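Long-range contacts in Ceg4 (Legionella pneumophila subsp. pneumophila, PDB 6AOK), which acts as a HAD-like phosphotyrosine phosphatase, a bacterial effector that attenuates activation of eukaryotic MAPK pathways, this chain being its N-terminal magnesium-binding phosphatase domain: residues A[97-102]-A[127-132]; A[109-113]-A[144-148]. All coordinates share one frame. Numbering follows the deposited sequence.

Contact 1. Residues A[97-102]-A[127-132]; sequences FHEVLK and GFSDEE
Residues 97-102, at the C-terminal part of helix 91-100, face residues 127-132, where one helix has just ended and a short one, 130-133, starts. The CA atoms run 7.6 Å apart at His98-Phe128 and narrow to 5.4 Å at Leu101-Glu132. Phe97 lays its CB 3.6 Å from Phe128 CZ, while its own ring leads off toward Val108 of strand 106-111. His98 (chi1 m) does two jobs. Its imidazole forms an offset stack on the Phe128 ring, centroids 3.9 Å apart and planes at 16°, and at the ring's edge ND1 donates to Glu132 OE2 (2.7 Å), a His-carboxylate hydrogen bond, while OE1 takes Ser129 N. Within a HAD-like domain this joins two helical elements on one side of the parallel sheet. Apolar Leu101 fills the buried space beside Phe128, CB toward the partner and CD1 3.6 Å from Glu132 O and 4.0 Å from Phe128 CE2. Lys102 brings CE to 3.3 Å from Glu132 OE2, though NZ, 4.5 Å from OE2, is beyond a salt bridge, the charges merely near each other. Across from them, Gly127 (phi 100°, psi 9°) is the C' residue of a Schellman motif, where a side chain would strike the preceding carbonyl. Ser129 (chi1 p) and Glu132 (chi1 m) then make a capping box: Glu132 N donates to Ser129 OG and Ser129 N to Glu132 OE1, both 3.0 Å.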
loop_
_atom_site.group_PDB
_atom_site.type_symbol
_atom_site.label_atom_id
_atom_site.label_comp_id
_atom_site.label_asym_id
_atom_site.label_seq_id
_atom_site.Cartn_x
_atom_site.Cartn_y
_atom_site.Cartn_z
ATOM N N PHE A 97 -1.948 8.664 -1.118
ATOM C CA PHE A 97 -3.050 7.800 -0.702
ATOM C C PHE A 97 -4.296 8.566 -0.292
ATOM O O PHE A 97 -5.404 8.082 -0.537
ATOM C CB PHE A 97 -2.567 6.847 0.398
ATOM C CG PHE A 97 -1.727 5.776 -0.180
ATOM C CD1 PHE A 97 -2.322 4.768 -0.925
ATOM C CD2 PHE A 97 -0.351 5.838 -0.130
ATOM C CE1 PHE A 97 -1.556 3.800 -1.554
ATOM C CE2 PHE A 97 0.445 4.867 -0.773
ATOM C CZ PHE A 97 -0.174 3.845 -1.494
ATOM N N HIS A 98 -4.175 9.761 0.299
ATOM C CA HIS A 98 -5.390 10.537 0.505
ATOM C C HIS A 98 -6.056 10.836 -0.830
ATOM O O HIS A 98 -7.281 10.799 -0.942
ATOM C CB HIS A 98 -5.114 11.858 1.249
ATOM C CG HIS A 98 -4.993 11.708 2.741
ATOM N ND1 HIS A 98 -5.950 11.076 3.514
ATOM C CD2 HIS A 98 -4.008 12.086 3.596
ATOM C CE1 HIS A 98 -5.566 11.081 4.782
ATOM N NE2 HIS A 98 -4.402 11.713 4.862
ATOM N N GLU A 99 -5.278 11.135 -1.855
ATOM C CA GLU A 99 -5.905 11.404 -3.144
ATOM C C GLU A 99 -6.552 10.138 -3.729
ATOM O O GLU A 99 -7.705 10.160 -4.185
ATOM C CB GLU A 99 -4.875 11.960 -4.107
ATOM C CG GLU A 99 -5.438 12.152 -5.466
ATOM C CD GLU A 99 -6.321 13.374 -5.530
ATOM O OE1 GLU A 99 -6.096 14.352 -4.768
ATOM O OE2 GLU A 99 -7.252 13.351 -6.348
ATOM N N VAL A 100 -5.835 9.021 -3.732
ATOM C CA VAL A 100 -6.386 7.910 -4.495
ATOM C C VAL A 100 -7.463 7.156 -3.719
ATOM O O VAL A 100 -8.323 6.506 -4.334
ATOM C CB VAL A 100 -5.282 6.948 -4.969
ATOM C CG1 VAL A 100 -4.358 7.658 -6.003
ATOM C CG2 VAL A 100 -4.472 6.370 -3.793
ATOM N N LEU A 101 -7.437 7.207 -2.388
ATOM C CA LEU A 101 -8.456 6.486 -1.645
ATOM C C LEU A 101 -9.752 7.265 -1.561
ATOM O O LEU A 101 -10.712 6.746 -1.000
ATOM C CB LEU A 101 -7.987 6.170 -0.234
ATOM C CG LEU A 101 -6.829 5.190 -0.179
ATOM C CD1 LEU A 101 -6.240 5.015 1.281
ATOM C CD2 LEU A 101 -7.273 3.821 -0.784
ATOM N N LYS A 102 -9.797 8.505 -2.061
ATOM C CA LYS A 102 -11.055 9.221 -2.185
ATOM C C LYS A 102 -11.581 9.220 -3.608
ATOM O O LYS A 102 -12.636 9.796 -3.870
ATOM C CB LYS A 102 -10.893 10.655 -1.693
ATOM C CG LYS A 102 -10.376 10.742 -0.233
ATOM C CD LYS A 102 -9.641 12.079 0.078
ATOM C CE LYS A 102 -9.542 12.375 1.571
ATOM N NZ LYS A 102 -10.606 13.336 1.991
ATOM N N GLY A 127 -3.432 9.016 10.048
ATOM C CA GLY A 127 -4.479 10.000 9.879
ATOM C C GLY A 127 -5.536 9.584 8.900
ATOM O O GLY A 127 -6.348 10.417 8.513
ATOM N N PHE A 128 -5.509 8.342 8.442
ATOM C CA PHE A 128 -6.524 7.878 7.513
ATOM C C PHE A 128 -7.802 7.441 8.220
ATOM O O PHE A 128 -7.763 6.805 9.266
ATOM C CB PHE A 128 -5.933 6.744 6.672
ATOM C CG PHE A 128 -5.003 7.253 5.626
ATOM C CD1 PHE A 128 -3.694 7.539 5.944
ATOM C CD2 PHE A 128 -5.464 7.557 4.352
ATOM C CE1 PHE A 128 -2.806 8.017 4.971
ATOM C CE2 PHE A 128 -4.601 8.055 3.374
ATOM C CZ PHE A 128 -3.274 8.273 3.676
ATOM N N SER A 129 -8.951 7.767 7.625
ATOM C CA SER A 129 -10.235 7.402 8.206
ATOM C C SER A 129 -10.562 5.949 7.877
ATOM O O SER A 129 -9.992 5.362 6.971
ATOM C CB SER A 129 -11.336 8.306 7.672
ATOM O OG SER A 129 -11.535 7.962 6.305
ATOM N N ASP A 130 -11.500 5.371 8.631
ATOM C CA ASP A 130 -11.933 4.015 8.319
ATOM C C ASP A 130 -12.488 3.932 6.907
ATOM O O ASP A 130 -12.252 2.938 6.201
ATOM C CB ASP A 130 -12.977 3.554 9.318
ATOM C CG ASP A 130 -12.403 3.351 10.709
ATOM O OD1 ASP A 130 -11.189 3.095 10.824
ATOM O OD2 ASP A 130 -13.181 3.440 11.696
ATOM N N GLU A 131 -13.220 4.980 6.479
ATOM C CA GLU A 131 -13.740 5.043 5.117
ATOM C C GLU A 131 -12.624 4.935 4.089
ATOM O O GLU A 131 -12.735 4.180 3.113
ATOM C CB GLU A 131 -14.519 6.340 4.908
ATOM C CG GLU A 131 -15.237 6.352 3.584
ATOM C CD GLU A 131 -15.780 7.731 3.235
ATOM O OE1 GLU A 131 -16.135 8.501 4.173
ATOM O OE2 GLU A 131 -15.834 8.040 2.019
ATOM N N GLU A 132 -11.535 5.690 4.280
ATOM C CA GLU A 132 -10.433 5.600 3.344
ATOM C C GLU A 132 -9.782 4.235 3.395
ATOM O O GLU A 132 -9.429 3.667 2.362
ATOM C CB GLU A 132 -9.384 6.669 3.649
ATOM C CG GLU A 132 -9.817 8.051 3.303
ATOM C CD GLU A 132 -8.801 9.068 3.812
ATOM O OE1 GLU A 132 -8.615 9.207 5.056
ATOM O OE2 GLU A 132 -8.145 9.679 2.936
HETATM O O HOH W 1 -12.691 7.725 0.892
#

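Contact 2. Residues A[109-113]-A[144-148]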
loop_
_atom_site.group_PDB
_atom_site.type_symbol
_atom_site.label_atom_id
_atom_site.label_comp_id
_atom_site.label_asym_id
_atom_site.label_seq_id
_atom_site.Cartn_x
_atom_site.Cartn_y
_atom_site.Cartn_z
ATOM N N ASN A 109 -4.662 -1.593 -4.739
ATOM C CA ASN A 109 -4.343 -2.926 -4.247
ATOM C C ASN A 109 -2.948 -2.867 -3.661
ATOM O O ASN A 109 -1.988 -2.581 -4.375
ATOM C CB ASN A 109 -4.351 -3.969 -5.355
ATOM C CG ASN A 109 -5.678 -4.016 -6.106
ATOM O OD1 ASN A 109 -6.674 -4.576 -5.595
ATOM N ND2 ASN A 109 -5.717 -3.436 -7.319
ATOM N N ILE A 110 -2.828 -3.248 -2.411
ATOM C CA ILE A 110 -1.525 -3.439 -1.793
ATOM C C ILE A 110 -1.227 -4.936 -1.789
ATOM O O ILE A 110 -2.034 -5.736 -1.311
ATOM C CB ILE A 110 -1.505 -2.872 -0.372
ATOM C CG1 ILE A 110 -1.785 -1.361 -0.414
ATOM C CG2 ILE A 110 -0.110 -3.202 0.285
ATOM C CD1 ILE A 110 -1.890 -0.725 1.008
ATOM N N VAL A 111 -0.099 -5.323 -2.355
ATOM C CA VAL A 111 0.247 -6.730 -2.503
ATOM C C VAL A 111 1.509 -6.957 -1.690
ATOM O O VAL A 111 2.534 -6.321 -1.945
ATOM C CB VAL A 111 0.480 -7.086 -3.979
ATOM C CG1 VAL A 111 0.613 -8.581 -4.164
ATOM C CG2 VAL A 111 -0.674 -6.458 -4.921
ATOM N N THR A 112 1.444 -7.860 -0.722
ATOM C CA THR A 112 2.424 -7.766 0.336
ATOM C C THR A 112 2.700 -9.143 0.940
ATOM O O THR A 112 1.859 -10.039 0.888
ATOM C CB THR A 112 1.870 -6.787 1.403
ATOM O OG1 THR A 112 2.871 -6.546 2.347
ATOM C CG2 THR A 112 0.629 -7.361 2.119
ATOM N N LYS A 113 3.843 -9.298 1.554
ATOM C CA LYS A 113 4.057 -10.442 2.439
ATOM C C LYS A 113 3.904 -10.039 3.903
ATOM O O LYS A 113 4.170 -10.865 4.808
ATOM C CB LYS A 113 5.435 -11.073 2.218
ATOM C CG LYS A 113 5.631 -11.652 0.811
ATOM C CD LYS A 113 7.117 -11.879 0.467
ATOM C CE LYS A 113 7.161 -11.909 -1.081
ATOM N NZ LYS A 113 8.496 -12.106 -1.631
ATOM N N LYS A 144 3.066 -12.870 -5.228
ATOM C CA LYS A 144 2.502 -11.685 -5.859
ATOM C C LYS A 144 1.953 -11.970 -7.258
ATOM O O LYS A 144 0.964 -11.349 -7.670
ATOM C CB LYS A 144 3.563 -10.573 -5.887
ATOM C CG LYS A 144 3.996 -10.153 -4.471
ATOM C CD LYS A 144 4.429 -8.656 -4.404
ATOM C CE LYS A 144 4.965 -8.328 -3.027
ATOM N NZ LYS A 144 5.369 -6.891 -2.823
ATOM N N PHE A 145 2.589 -12.862 -8.018
ATOM C CA PHE A 145 2.044 -13.177 -9.338
ATOM C C PHE A 145 0.606 -13.670 -9.222
ATOM O O PHE A 145 -0.269 -13.229 -9.969
ATOM C CB PHE A 145 2.879 -14.232 -10.073
ATOM C CG PHE A 145 2.235 -14.664 -11.381
ATOM C CD1 PHE A 145 2.393 -13.901 -12.513
ATOM C CD2 PHE A 145 1.392 -15.767 -11.432
ATOM C CE1 PHE A 145 1.772 -14.268 -13.732
ATOM C CE2 PHE A 145 0.756 -16.136 -12.605
ATOM C CZ PHE A 145 0.959 -15.371 -13.779
ATOM N N ASN A 146 0.347 -14.611 -8.303
ATOM C CA ASN A 146 -1.006 -15.158 -8.206
ATOM C C ASN A 146 -1.959 -14.109 -7.682
ATOM O O ASN A 146 -3.121 -14.039 -8.120
ATOM C CB ASN A 146 -1.028 -16.388 -7.288
ATOM C CG ASN A 146 -0.837 -17.698 -8.064
ATOM O OD1 ASN A 146 -0.697 -17.705 -9.311
ATOM N ND2 ASN A 146 -0.803 -18.820 -7.330
ATOM N N ASP A 147 -1.495 -13.283 -6.738
ATOM C CA ASP A 147 -2.378 -12.257 -6.195
ATOM C C ASP A 147 -2.802 -11.265 -7.280
ATOM O O ASP A 147 -3.981 -10.903 -7.369
ATOM C CB ASP A 147 -1.708 -11.541 -5.032
ATOM C CG ASP A 147 -1.893 -12.296 -3.688
ATOM O OD1 ASP A 147 -2.664 -13.282 -3.642
ATOM O OD2 ASP A 147 -1.271 -11.920 -2.673
ATOM N N VAL A 148 -1.863 -10.788 -8.098
ATOM C CA VAL A 148 -2.251 -9.820 -9.136
ATOM C C VAL A 148 -3.040 -10.518 -10.257
ATOM O O VAL A 148 -3.992 -9.960 -10.839
ATOM C CB VAL A 148 -0.986 -9.122 -9.669
ATOM C CG1 VAL A 148 -1.278 -8.207 -10.885
ATOM C CG2 VAL A 148 -0.310 -8.372 -8.505
HETATM O O HOH W 2 1.107 -11.353 -1.615
#
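Polar contact is concentrated at the C-terminal end of strand 109-111. There the extended Lys144 side chain, all trans beyond chi1, reaches across the end of the strand, so that NZ donates to Val111 O at 3.0 Å. The same ammonium makes salt bridges with Asp18, a magnesium ligand, and with Asp166, which makes a long, flexible cation well suited to this place. A water lies 2.9 Å from Thr112 O and 2.7 Å from Asp147 OD2, within bridging distance of both; that carboxylate oxygen also accepts from Ser141 N.

The apolar part centres on Val111, the one residue of strand 109-111 whose side chain touches 144-148. Its CG1 lies 3.7 Å from Lys144 CG and 3.9 Å from Asp147 CB, and its CG2 4.1 Å from Val148 CG2. A compact branched residue packs against one helical turn, the lysine's aliphatic part serving as packing surface. The short axes pass 9.7 Å apart at 160°, nearly antiparallel, as a helix covering a parallel sheet in this Rossmann-like fold should.

Lysine bound to a metal-ligating aspartate is characteristic of the HAD phosphatase active site. By analogy, its positive charge probably offsets the clustered carboxylates and phosphate charge.

Overall arrangement
Strand 106-111 follows helix 91-100 in the chain, and the two contacts interlock in sequence: 97-102, 109-113, 127-132, 144-148. They nevertheless lie on opposite sides of the chain's centre, their own centres 20 Å apart and their nearest atoms about 5 Å apart without touching. Strand 106-111 links them: Phe97 and Leu101 of contact 1 rest on its Val108, and its end, 109-111, belongs to contact 2. Only contact 2 reaches the magnesium site of Asp18, Asp20 and Asp167, probably the catalytic centre as in HAD phosphatases, the side chain of Lys144 lying about 5 Å from the ion. In contact 1 the side chain of Phe97 stays about 12 Å from that metal.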